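Local coordinates for ABC transporter substrate-binding protein (Vibrio cholerae, PDB 3LKV) that probably serves as the substrate-binding component of an ABC transporter, holding a phenylalanine molecule in its ligand pocket, at residues A[12-17]-A[78-83]; A[138-143]-A[168-173]; A[273-278]-A[297-302]; A[144-149]-A[185-190]. One frame throughout, in Å; residues are numbered along the deposited sequence.

Interaction 1. Residues A[12-17]-A[78-83]; sequences AVSQIV and TPTAQA. With PHE (phenylalanine), chain B.
Thr78, at the start of helix 78-87, grips the carboxylate of the bound phenylalanine in this corner of a periplasmic-binding-protein fold, where strand 9-15 of a parallel sheet ends against the helix. Thr78 N donates to OXT of the ligand at 2.8 Å, nearly straight at 168°, and Thr78 OG1, beside its own backbone N (chi1 -68°), donates to the other carboxylate oxygen, O, at 2.6 Å. The N-terminal helix turn would also be expected to favour a negative charge there. Asp122, Thr99, Asn203 and Ala97 complete the polar grip on the ligand.

Behind Thr78 the helix rests on the strand end. Ile16 has CG1 anti to the backbone N (chi1 -176°), which brings its CG1-CD1 arm over to the proline, where Ile16 CD1 meets Pro79 CB at 3.9 Å, the two side chains crossing at about a right angle. Thr80 turns its methyl CG2 to the Ser14 hydroxyl, OG to CG2 3.2 Å, a close approach in a buried setting. Thr80 OG1 is hydrogen-bonded to Ile76 O. Farther out, Gln15 points from the other side of the strand; its NE2 reaches Val17 O in a straight bond and also Asp23, while Gln15 OE1 is hydrogen-bonded to Arg26 NH1. One water joins strand to helix, accepting from Ser14 OG at 2.9 Å and donating to Thr80 O at 3.1 Å.

Interaction 2. Residues A[138-143]-A[168-173]; sequences PNVKSI and HGIKLV
A carbon pair closer than ordinary van der Waals contact marks this strand pairing: Ile143 CG1 lies 3.5 Å from Ile170 CG2. The two isoleucines cross obliquely, and both have CG1 anti to the carbonyl carbon, so that Ile170 CG2, anti to its backbone N, presses on the CG1-CD1 arm of Ile143. Leu172 lies alongside Ile143, pointing the same way, with its CD2 3.9 Å from Ile143 CB. Helix 126-136 covers Ile143 and Ile170, and helix 152-167 covers Leu172. This helix links the two strands, 142-147 and 171-176, into a beta-alpha-beta crossover, and it ends in a Schellman motif whose C-prime residue is Gly169, at positive phi. The parallel pairing starts directly beyond it. Lys171 N donates to Lys141 O at 3.0 Å, Ile143 N to Lys171 O at 2.8 Å, nearly along the C=O axis, and Val173 N to Ile143 O at 2.7 Å, the donor lying 27° above that carbonyl plane. On the other face, beside Lys171, the Ser142 hydroxyl bonds to the carbonyl of Lys193, the residue before the zinc ligand Ser194, while Val173 CG2 sits 3.5 Å from Ser142 OG.

Interaction 3. Residues A[273-278]-A[297-302]; sequences GSDLVI and RATSTK
The C-terminal tail, leaving helix 292-297, runs obliquely along strand 275-278, the antiparallel edge strand of a mixed sheet in this periplasmic-binding-protein fold; their end-to-end directions differ by 59°. Packing is firmest around the buried Leu276 and Ile278. Leu276 has CG anti to the backbone N, and its CD2 lies 3.8 Å from Arg297 CB. The bend of the arginine at chi3 brings Arg297 NH2 to 3.9 Å from Leu276 CD2, while that nitrogen also forms a salt bridge with Glu135 of helix 126-136. Leu132 of that helix touches both residues. Two positions on, Ile278 sets its CG1 against Ala298 CB at 3.9 Å.

The solvent side is looser. There the backbones are held by weak bonds, both onto Leu276 O: from Thr299 N at 3.1 Å, bent to 122°, and from Thr299 OG1 at 3.4 Å. Farther along, the exposed Thr301 offers Ile278 O a CA-H...O contact. The opposite edge of strand 275-278 is bonded through its backbone to strand 237-240. Thr299 OG1, in the crowded position between its backbone N and carbonyl carbon (chi1 77°), meets Asp275 CB at 3.4 Å.

Interaction 4. Residues A[144-149]-A[185-190]; sequences GVVYNP and SATQAI
This is a buried, apolar contact between a strand and the helix lying along one face of its sheet, in the lobe built on the mixed sheet. Strand 144-147 and helix 185-190 run nearly antiparallel, their N-to-C directions 158° apart and their axes 8.4 Å from each other. Val146 and Ile190 carry the contact. Val146 points at the helix, its two methyls meeting different residues of it. Val146 CG1, anti to the backbone N (chi1 176°), meets Ala186 CB at 3.7 Å; Val146 CG2, beside the backbone N, lies 3.8 Å from Ile190 CD1 and also rests near Thr187 OG1. The Val146 and Thr187 side chains cross at about a right angle. The threonine hydroxyl is satisfied by a hydrogen bond to the carbonyl of Val183, one turn back.

The arrangement belongs to the alternating beta-alpha architecture of periplasmic binding proteins, with helix 183-191 following strand 171-176 and packing over strand 142-147 next to it. Met212 of helix 209-218 adds to the same apolar layer at Val146 and Thr187. Val145 points from the other face, toward helix 152-167. Ile190 holds CG1 in the crowded position between its backbone N and carbonyl carbon (chi1 66°), and from there Ile190 CD1 extends over the strand backbone, 3.8 Å from Gly144 CA and 3.4 Å from Val145 N.

How the interactions relate
Interactions 1, 2, 4 and 3 follow in that order by their first segments, and 2 and 4 interleave along the chain. Interaction 1 belongs to the parallel sheet of one lobe; the other three reach the mixed sheet of the other. Interactions 2 and 4 share strand 142-147 and touch, Val145 N lying 2.9 Å from Val173 O, a probable hydrogen bond. Interaction 3, on the far edge strand of that sheet, has its centre about 23 Å from that of interaction 2. The centres of interactions 1 and 2 lie about 34 Å apart, on opposite sides of the chain's centre. Phenylalanine binds between the lobes, consistent with the two-lobed design of periplasmic binding proteins.

Interaction 1. Residues A[12-17]-A[78-83]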
# COMPACT_ATOMS: atom_id res chain seq x y z
N ALA A 12 -14.53 1.28 -2.75
CA ALA A 12 -14.34 -0.11 -2.41
C ALA A 12 -14.14 -0.91 -3.69
O ALA A 12 -14.99 -0.85 -4.58
CB ALA A 12 -15.57 -0.63 -1.61
N VAL A 13 -13.04 -1.64 -3.75
CA VAL A 13 -12.56 -2.28 -4.93
C VAL A 13 -12.58 -3.78 -4.76
O VAL A 13 -11.96 -4.31 -3.83
CB VAL A 13 -11.12 -1.88 -5.25
CG1 VAL A 13 -10.68 -2.55 -6.55
CG2 VAL A 13 -10.96 -0.34 -5.33
N SER A 14 -13.32 -4.46 -5.62
CA SER A 14 -13.38 -5.89 -5.63
C SER A 14 -12.77 -6.45 -6.91
O SER A 14 -13.13 -6.04 -8.01
CB SER A 14 -14.83 -6.27 -5.58
OG SER A 14 -15.01 -7.69 -5.56
N GLN A 15 -11.93 -7.47 -6.76
CA GLN A 15 -11.10 -8.00 -7.85
C GLN A 15 -11.19 -9.49 -7.78
O GLN A 15 -11.04 -10.07 -6.68
CB GLN A 15 -9.66 -7.55 -7.60
CG GLN A 15 -8.76 -7.79 -8.68
CD GLN A 15 -7.35 -7.25 -8.39
OE1 GLN A 15 -7.20 -6.10 -8.04
NE2 GLN A 15 -6.35 -8.06 -8.60
N ILE A 16 -11.44 -10.17 -8.90
CA ILE A 16 -11.70 -11.60 -8.85
C ILE A 16 -10.50 -12.39 -8.30
O ILE A 16 -10.66 -13.38 -7.55
CB ILE A 16 -12.21 -12.12 -10.23
CG1 ILE A 16 -12.59 -13.59 -10.18
CG2 ILE A 16 -11.20 -11.82 -11.36
CD1 ILE A 16 -13.68 -13.99 -9.17
N VAL A 17 -9.29 -11.98 -8.70
CA VAL A 17 -8.08 -12.69 -8.31
C VAL A 17 -6.93 -11.74 -8.54
O VAL A 17 -7.02 -10.79 -9.34
CB VAL A 17 -7.90 -14.04 -9.09
CG1 VAL A 17 -7.45 -13.80 -10.53
CG2 VAL A 17 -6.87 -14.98 -8.38
N THR A 78 -14.77 -9.36 -14.71
CA THR A 78 -16.19 -9.61 -14.95
C THR A 78 -16.94 -10.25 -13.78
O THR A 78 -18.03 -9.81 -13.41
CB THR A 78 -16.39 -10.41 -16.26
OG1 THR A 78 -16.03 -9.56 -17.36
CG2 THR A 78 -17.85 -10.83 -16.43
N PRO A 79 -16.37 -11.32 -13.20
CA PRO A 79 -17.15 -12.05 -12.18
C PRO A 79 -17.38 -11.20 -10.92
O PRO A 79 -18.46 -11.21 -10.36
CB PRO A 79 -16.32 -13.31 -11.89
CG PRO A 79 -15.33 -13.39 -12.98
CD PRO A 79 -15.13 -12.00 -13.54
N THR A 80 -16.42 -10.37 -10.54
CA THR A 80 -16.59 -9.53 -9.35
C THR A 80 -17.53 -8.38 -9.70
O THR A 80 -18.37 -8.05 -8.90
CB THR A 80 -15.24 -9.04 -8.83
OG1 THR A 80 -14.29 -9.08 -9.91
CG2 THR A 80 -14.72 -10.00 -7.73
N ALA A 81 -17.46 -7.86 -10.93
CA ALA A 81 -18.42 -6.83 -11.34
C ALA A 81 -19.83 -7.37 -11.30
O ALA A 81 -20.72 -6.71 -10.81
CB ALA A 81 -18.11 -6.24 -12.72
N GLN A 82 -20.01 -8.58 -11.78
CA GLN A 82 -21.30 -9.19 -11.81
C GLN A 82 -21.86 -9.34 -10.42
O GLN A 82 -23.07 -9.09 -10.21
CB GLN A 82 -21.25 -10.56 -12.49
CG GLN A 82 -21.11 -10.47 -14.03
CD GLN A 82 -21.07 -11.87 -14.65
OE1 GLN A 82 -20.32 -12.70 -14.20
NE2 GLN A 82 -21.84 -12.10 -15.70
N ALA A 83 -21.02 -9.74 -9.46
CA ALA A 83 -21.52 -9.87 -8.08
C ALA A 83 -21.93 -8.52 -7.50
O ALA A 83 -22.87 -8.43 -6.68
CB ALA A 83 -20.45 -10.53 -7.19
N PHE B . -11.16 -8.72 -19.21
CA PHE B . -11.14 -9.80 -18.14
C PHE B . -12.56 -9.91 -17.52
O PHE B . -13.52 -9.44 -18.20
CB PHE B . -10.05 -9.54 -17.08
CG PHE B . -8.65 -9.90 -17.57
CD1 PHE B . -8.26 -11.24 -17.71
CD2 PHE B . -7.74 -8.92 -17.90
CE1 PHE B . -7.03 -11.57 -18.17
CE2 PHE B . -6.49 -9.24 -18.35
CZ PHE B . -6.11 -10.56 -18.50
OXT PHE B . -12.80 -10.47 -16.43
O HOH W 1 -17.66 -8.73 -5.99

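Interaction 2. Residues A[138-143]-A[168-173]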
# COMPACT_ATOMS: atom_id res chain seq x y z
N PRO A 138 3.06 -18.56 -40.53
CA PRO A 138 2.24 -18.59 -41.75
C PRO A 138 1.65 -19.94 -42.10
O PRO A 138 0.73 -20.02 -42.88
CB PRO A 138 3.19 -18.11 -42.87
CG PRO A 138 4.44 -17.56 -42.13
CD PRO A 138 4.49 -18.36 -40.83
N ASN A 139 2.18 -21.01 -41.52
CA ASN A 139 1.63 -22.35 -41.76
C ASN A 139 0.65 -22.85 -40.70
O ASN A 139 0.36 -24.04 -40.65
CB ASN A 139 2.78 -23.36 -41.89
CG ASN A 139 3.64 -23.09 -43.12
OD1 ASN A 139 4.84 -22.85 -42.99
ND2 ASN A 139 3.03 -23.10 -44.29
N VAL A 140 0.12 -21.95 -39.86
CA VAL A 140 -0.87 -22.35 -38.85
C VAL A 140 -2.09 -22.93 -39.52
O VAL A 140 -2.63 -22.33 -40.43
CB VAL A 140 -1.31 -21.16 -37.95
CG1 VAL A 140 -2.46 -21.58 -37.01
CG2 VAL A 140 -0.16 -20.72 -37.14
N LYS A 141 -2.48 -24.12 -39.10
CA LYS A 141 -3.76 -24.72 -39.49
C LYS A 141 -4.71 -24.82 -38.31
O LYS A 141 -5.91 -24.94 -38.49
CB LYS A 141 -3.54 -26.12 -40.09
CG LYS A 141 -2.55 -26.15 -41.26
CD LYS A 141 -2.99 -25.18 -42.43
CE LYS A 141 -2.63 -25.71 -43.88
NZ LYS A 141 -1.15 -25.89 -44.06
N SER A 142 -4.17 -24.70 -37.11
CA SER A 142 -4.82 -25.08 -35.91
C SER A 142 -4.52 -24.12 -34.75
O SER A 142 -3.34 -23.84 -34.45
CB SER A 142 -4.24 -26.44 -35.55
OG SER A 142 -5.21 -27.14 -34.90
N ILE A 143 -5.56 -23.63 -34.07
CA ILE A 143 -5.37 -22.79 -32.88
C ILE A 143 -6.01 -23.48 -31.71
O ILE A 143 -7.20 -23.83 -31.75
CB ILE A 143 -5.93 -21.39 -33.07
CG1 ILE A 143 -5.15 -20.65 -34.14
CG2 ILE A 143 -5.88 -20.57 -31.76
CD1 ILE A 143 -5.73 -19.23 -34.47
N HIS A 168 -10.83 -17.33 -41.45
CA HIS A 168 -9.47 -17.52 -41.94
C HIS A 168 -9.09 -18.97 -42.24
O HIS A 168 -7.93 -19.29 -42.50
CB HIS A 168 -8.46 -16.84 -40.98
CG HIS A 168 -8.44 -15.34 -41.13
ND1 HIS A 168 -7.49 -14.68 -41.88
CD2 HIS A 168 -9.28 -14.39 -40.66
CE1 HIS A 168 -7.75 -13.38 -41.86
NE2 HIS A 168 -8.83 -13.18 -41.13
N GLY A 169 -10.08 -19.86 -42.24
CA GLY A 169 -9.83 -21.27 -42.50
C GLY A 169 -8.99 -22.02 -41.47
O GLY A 169 -8.33 -22.98 -41.80
N ILE A 170 -9.03 -21.59 -40.22
CA ILE A 170 -8.22 -22.15 -39.15
C ILE A 170 -9.13 -22.96 -38.23
O ILE A 170 -10.17 -22.49 -37.78
CB ILE A 170 -7.49 -21.02 -38.35
CG1 ILE A 170 -6.41 -20.39 -39.23
CG2 ILE A 170 -6.88 -21.52 -37.05
CD1 ILE A 170 -5.93 -19.06 -38.69
N LYS A 171 -8.71 -24.18 -37.95
CA LYS A 171 -9.39 -25.06 -37.06
C LYS A 171 -9.10 -24.63 -35.61
O LYS A 171 -7.98 -24.24 -35.29
CB LYS A 171 -8.86 -26.47 -37.34
CG LYS A 171 -9.38 -27.59 -36.44
CD LYS A 171 -8.73 -28.97 -36.80
CE LYS A 171 -9.51 -30.16 -36.20
NZ LYS A 171 -9.25 -30.41 -34.75
N LEU A 172 -10.13 -24.64 -34.75
CA LEU A 172 -10.01 -24.36 -33.32
C LEU A 172 -10.00 -25.64 -32.54
O LEU A 172 -10.86 -26.41 -32.72
CB LEU A 172 -11.21 -23.56 -32.79
CG LEU A 172 -11.12 -22.06 -32.93
CD1 LEU A 172 -12.31 -21.39 -32.18
CD2 LEU A 172 -9.76 -21.60 -32.39
N VAL A 173 -9.04 -25.84 -31.67
CA VAL A 173 -9.03 -26.96 -30.77
C VAL A 173 -9.25 -26.45 -29.36
O VAL A 173 -8.43 -25.71 -28.85
CB VAL A 173 -7.69 -27.66 -30.82
CG1 VAL A 173 -7.72 -28.88 -29.88
CG2 VAL A 173 -7.37 -28.10 -32.26

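Interaction 3. Residues A[273-278]-A[297-302]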
# COMPACT_ATOMS: atom_id res chain seq x y z
N GLY A 273 -5.70 0.71 -28.78
CA GLY A 273 -4.23 0.75 -28.86
C GLY A 273 -3.57 -0.31 -28.00
O GLY A 273 -3.41 -0.16 -26.79
N SER A 274 -3.19 -1.41 -28.63
CA SER A 274 -2.56 -2.49 -27.93
C SER A 274 -1.08 -2.42 -28.26
O SER A 274 -0.73 -1.94 -29.31
CB SER A 274 -3.18 -3.81 -28.38
OG SER A 274 -4.61 -3.76 -28.35
N ASP A 275 -0.20 -2.89 -27.39
CA ASP A 275 1.23 -2.89 -27.73
C ASP A 275 1.65 -4.28 -28.19
O ASP A 275 1.37 -5.28 -27.52
CB ASP A 275 2.10 -2.45 -26.55
CG ASP A 275 1.74 -1.05 -26.05
OD1 ASP A 275 1.80 -0.11 -26.88
OD2 ASP A 275 1.37 -0.91 -24.86
N LEU A 276 2.31 -4.33 -29.34
CA LEU A 276 2.90 -5.53 -29.87
C LEU A 276 4.20 -5.80 -29.16
O LEU A 276 5.13 -5.02 -29.25
CB LEU A 276 3.14 -5.36 -31.37
CG LEU A 276 3.78 -6.52 -32.13
CD1 LEU A 276 3.19 -7.85 -31.72
CD2 LEU A 276 3.71 -6.28 -33.73
N VAL A 277 4.27 -6.91 -28.43
CA VAL A 277 5.47 -7.30 -27.70
C VAL A 277 5.87 -8.71 -28.16
O VAL A 277 5.00 -9.53 -28.41
CB VAL A 277 5.18 -7.28 -26.21
CG1 VAL A 277 6.40 -7.75 -25.41
CG2 VAL A 277 4.66 -5.85 -25.76
N ILE A 278 7.18 -8.96 -28.31
CA ILE A 278 7.73 -10.25 -28.79
C ILE A 278 8.70 -10.82 -27.77
O ILE A 278 9.54 -10.09 -27.25
CB ILE A 278 8.54 -10.11 -30.12
CG1 ILE A 278 7.71 -9.49 -31.23
CG2 ILE A 278 9.09 -11.47 -30.57
CD1 ILE A 278 6.31 -10.05 -31.35
N ARG A 297 7.87 -3.87 -36.18
CA ARG A 297 6.75 -3.20 -35.48
C ARG A 297 6.76 -3.38 -33.95
O ARG A 297 5.92 -2.82 -33.28
CB ARG A 297 5.40 -3.69 -36.01
CG ARG A 297 5.12 -3.36 -37.47
CD ARG A 297 3.61 -3.33 -37.81
NE ARG A 297 2.87 -4.49 -37.32
CZ ARG A 297 2.91 -5.71 -37.86
NH1 ARG A 297 3.67 -5.97 -38.92
NH2 ARG A 297 2.19 -6.68 -37.34
N ALA A 298 7.69 -4.16 -33.41
CA ALA A 298 7.64 -4.55 -32.00
C ALA A 298 7.97 -3.39 -31.10
O ALA A 298 9.15 -3.01 -31.01
CB ALA A 298 8.59 -5.69 -31.71
N THR A 299 6.96 -2.85 -30.41
CA THR A 299 7.17 -1.74 -29.45
C THR A 299 8.08 -2.19 -28.30
O THR A 299 8.61 -1.37 -27.57
CB THR A 299 5.81 -1.11 -28.86
OG1 THR A 299 5.25 -1.95 -27.84
CG2 THR A 299 4.75 -0.83 -29.94
N SER A 300 8.25 -3.49 -28.14
CA SER A 300 9.17 -4.00 -27.14
C SER A 300 9.59 -5.39 -27.57
O SER A 300 9.02 -5.93 -28.53
CB SER A 300 8.51 -4.00 -25.76
OG SER A 300 9.35 -4.62 -24.80
N THR A 301 10.58 -5.96 -26.88
CA THR A 301 11.32 -7.03 -27.51
C THR A 301 12.04 -8.08 -26.65
O THR A 301 12.92 -8.78 -27.17
CB THR A 301 12.33 -6.43 -28.56
OG1 THR A 301 12.50 -7.35 -29.65
CG2 THR A 301 13.71 -6.04 -27.91
N LYS A 302 11.66 -8.26 -25.39
CA LYS A 302 12.33 -9.31 -24.57
C LYS A 302 12.29 -10.73 -25.22
O LYS A 302 13.31 -11.43 -25.35
CB LYS A 302 11.78 -9.33 -23.13
CG LYS A 302 10.25 -9.56 -22.99
CD LYS A 302 9.70 -8.86 -21.73
CE LYS A 302 9.62 -7.31 -21.88
NZ LYS A 302 9.50 -6.60 -20.58

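Interaction 4. Residues A[144-149]-A[185-190]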
# COMPACT_ATOMS: atom_id res chain seq x y z
N GLY A 144 -5.21 -23.68 -30.68
CA GLY A 144 -5.68 -24.28 -29.43
C GLY A 144 -6.10 -23.19 -28.48
O GLY A 144 -5.51 -22.08 -28.49
N VAL A 145 -7.12 -23.46 -27.67
CA VAL A 145 -7.55 -22.46 -26.71
C VAL A 145 -8.15 -23.13 -25.52
O VAL A 145 -8.85 -24.12 -25.66
CB VAL A 145 -8.52 -21.39 -27.34
CG1 VAL A 145 -9.70 -22.03 -27.96
CG2 VAL A 145 -8.97 -20.34 -26.28
N VAL A 146 -7.79 -22.65 -24.34
CA VAL A 146 -8.34 -23.14 -23.10
C VAL A 146 -9.13 -21.97 -22.50
O VAL A 146 -8.68 -20.86 -22.50
CB VAL A 146 -7.21 -23.52 -22.12
CG1 VAL A 146 -7.80 -23.94 -20.74
CG2 VAL A 146 -6.35 -24.67 -22.74
N TYR A 147 -10.29 -22.25 -21.95
CA TYR A 147 -11.10 -21.19 -21.37
C TYR A 147 -12.03 -21.74 -20.32
O TYR A 147 -12.21 -22.94 -20.19
CB TYR A 147 -11.88 -20.47 -22.46
CG TYR A 147 -13.04 -21.24 -22.98
CD1 TYR A 147 -14.31 -21.05 -22.44
CD2 TYR A 147 -12.91 -22.12 -24.02
CE1 TYR A 147 -15.41 -21.74 -22.95
CE2 TYR A 147 -13.99 -22.82 -24.52
CZ TYR A 147 -15.23 -22.63 -23.98
OH TYR A 147 -16.30 -23.31 -24.48
N ASN A 148 -12.57 -20.83 -19.54
CA ASN A 148 -13.47 -21.15 -18.43
C ASN A 148 -14.88 -20.73 -18.80
O ASN A 148 -15.17 -19.54 -18.91
CB ASN A 148 -13.04 -20.48 -17.12
CG ASN A 148 -13.94 -20.87 -15.92
OD1 ASN A 148 -15.03 -21.43 -16.08
ND2 ASN A 148 -13.44 -20.64 -14.73
N PRO A 149 -15.77 -21.71 -19.01
CA PRO A 149 -17.10 -21.39 -19.48
C PRO A 149 -17.93 -20.71 -18.40
O PRO A 149 -18.92 -20.13 -18.75
CB PRO A 149 -17.68 -22.74 -19.88
CG PRO A 149 -17.00 -23.71 -19.05
CD PRO A 149 -15.59 -23.16 -18.85
N SER A 185 -3.48 -29.21 -17.25
CA SER A 185 -4.02 -30.42 -17.87
C SER A 185 -4.79 -30.14 -19.16
O SER A 185 -4.66 -30.88 -20.11
CB SER A 185 -5.02 -31.11 -16.95
OG SER A 185 -4.39 -31.49 -15.80
N ALA A 186 -5.67 -29.15 -19.14
CA ALA A 186 -6.38 -28.74 -20.34
C ALA A 186 -5.40 -28.37 -21.47
O ALA A 186 -5.57 -28.81 -22.58
CB ALA A 186 -7.33 -27.55 -20.04
N THR A 187 -4.39 -27.57 -21.18
CA THR A 187 -3.38 -27.23 -22.17
C THR A 187 -2.70 -28.50 -22.74
O THR A 187 -2.56 -28.68 -23.95
CB THR A 187 -2.33 -26.34 -21.59
OG1 THR A 187 -2.99 -25.21 -21.01
CG2 THR A 187 -1.29 -25.88 -22.66
N GLN A 188 -2.29 -29.38 -21.83
CA GLN A 188 -1.68 -30.64 -22.21
C GLN A 188 -2.58 -31.45 -23.13
O GLN A 188 -2.12 -32.01 -24.10
CB GLN A 188 -1.37 -31.46 -20.98
CG GLN A 188 -0.64 -32.71 -21.28
CD GLN A 188 -0.60 -33.62 -20.09
OE1 GLN A 188 -1.64 -33.96 -19.51
NE2 GLN A 188 0.60 -34.00 -19.69
N ALA A 189 -3.87 -31.50 -22.81
CA ALA A 189 -4.80 -32.25 -23.65
C ALA A 189 -4.83 -31.75 -25.10
O ALA A 189 -5.23 -32.49 -26.00
CB ALA A 189 -6.23 -32.22 -23.06
N ILE A 190 -4.45 -30.50 -25.35
CA ILE A 190 -4.63 -29.95 -26.70
C ILE A 190 -3.37 -29.49 -27.42
O ILE A 190 -3.44 -29.17 -28.62
CB ILE A 190 -5.65 -28.76 -26.71
CG1 ILE A 190 -5.12 -27.54 -25.92
CG2 ILE A 190 -6.98 -29.22 -26.17
CD1 ILE A 190 -5.94 -26.22 -26.17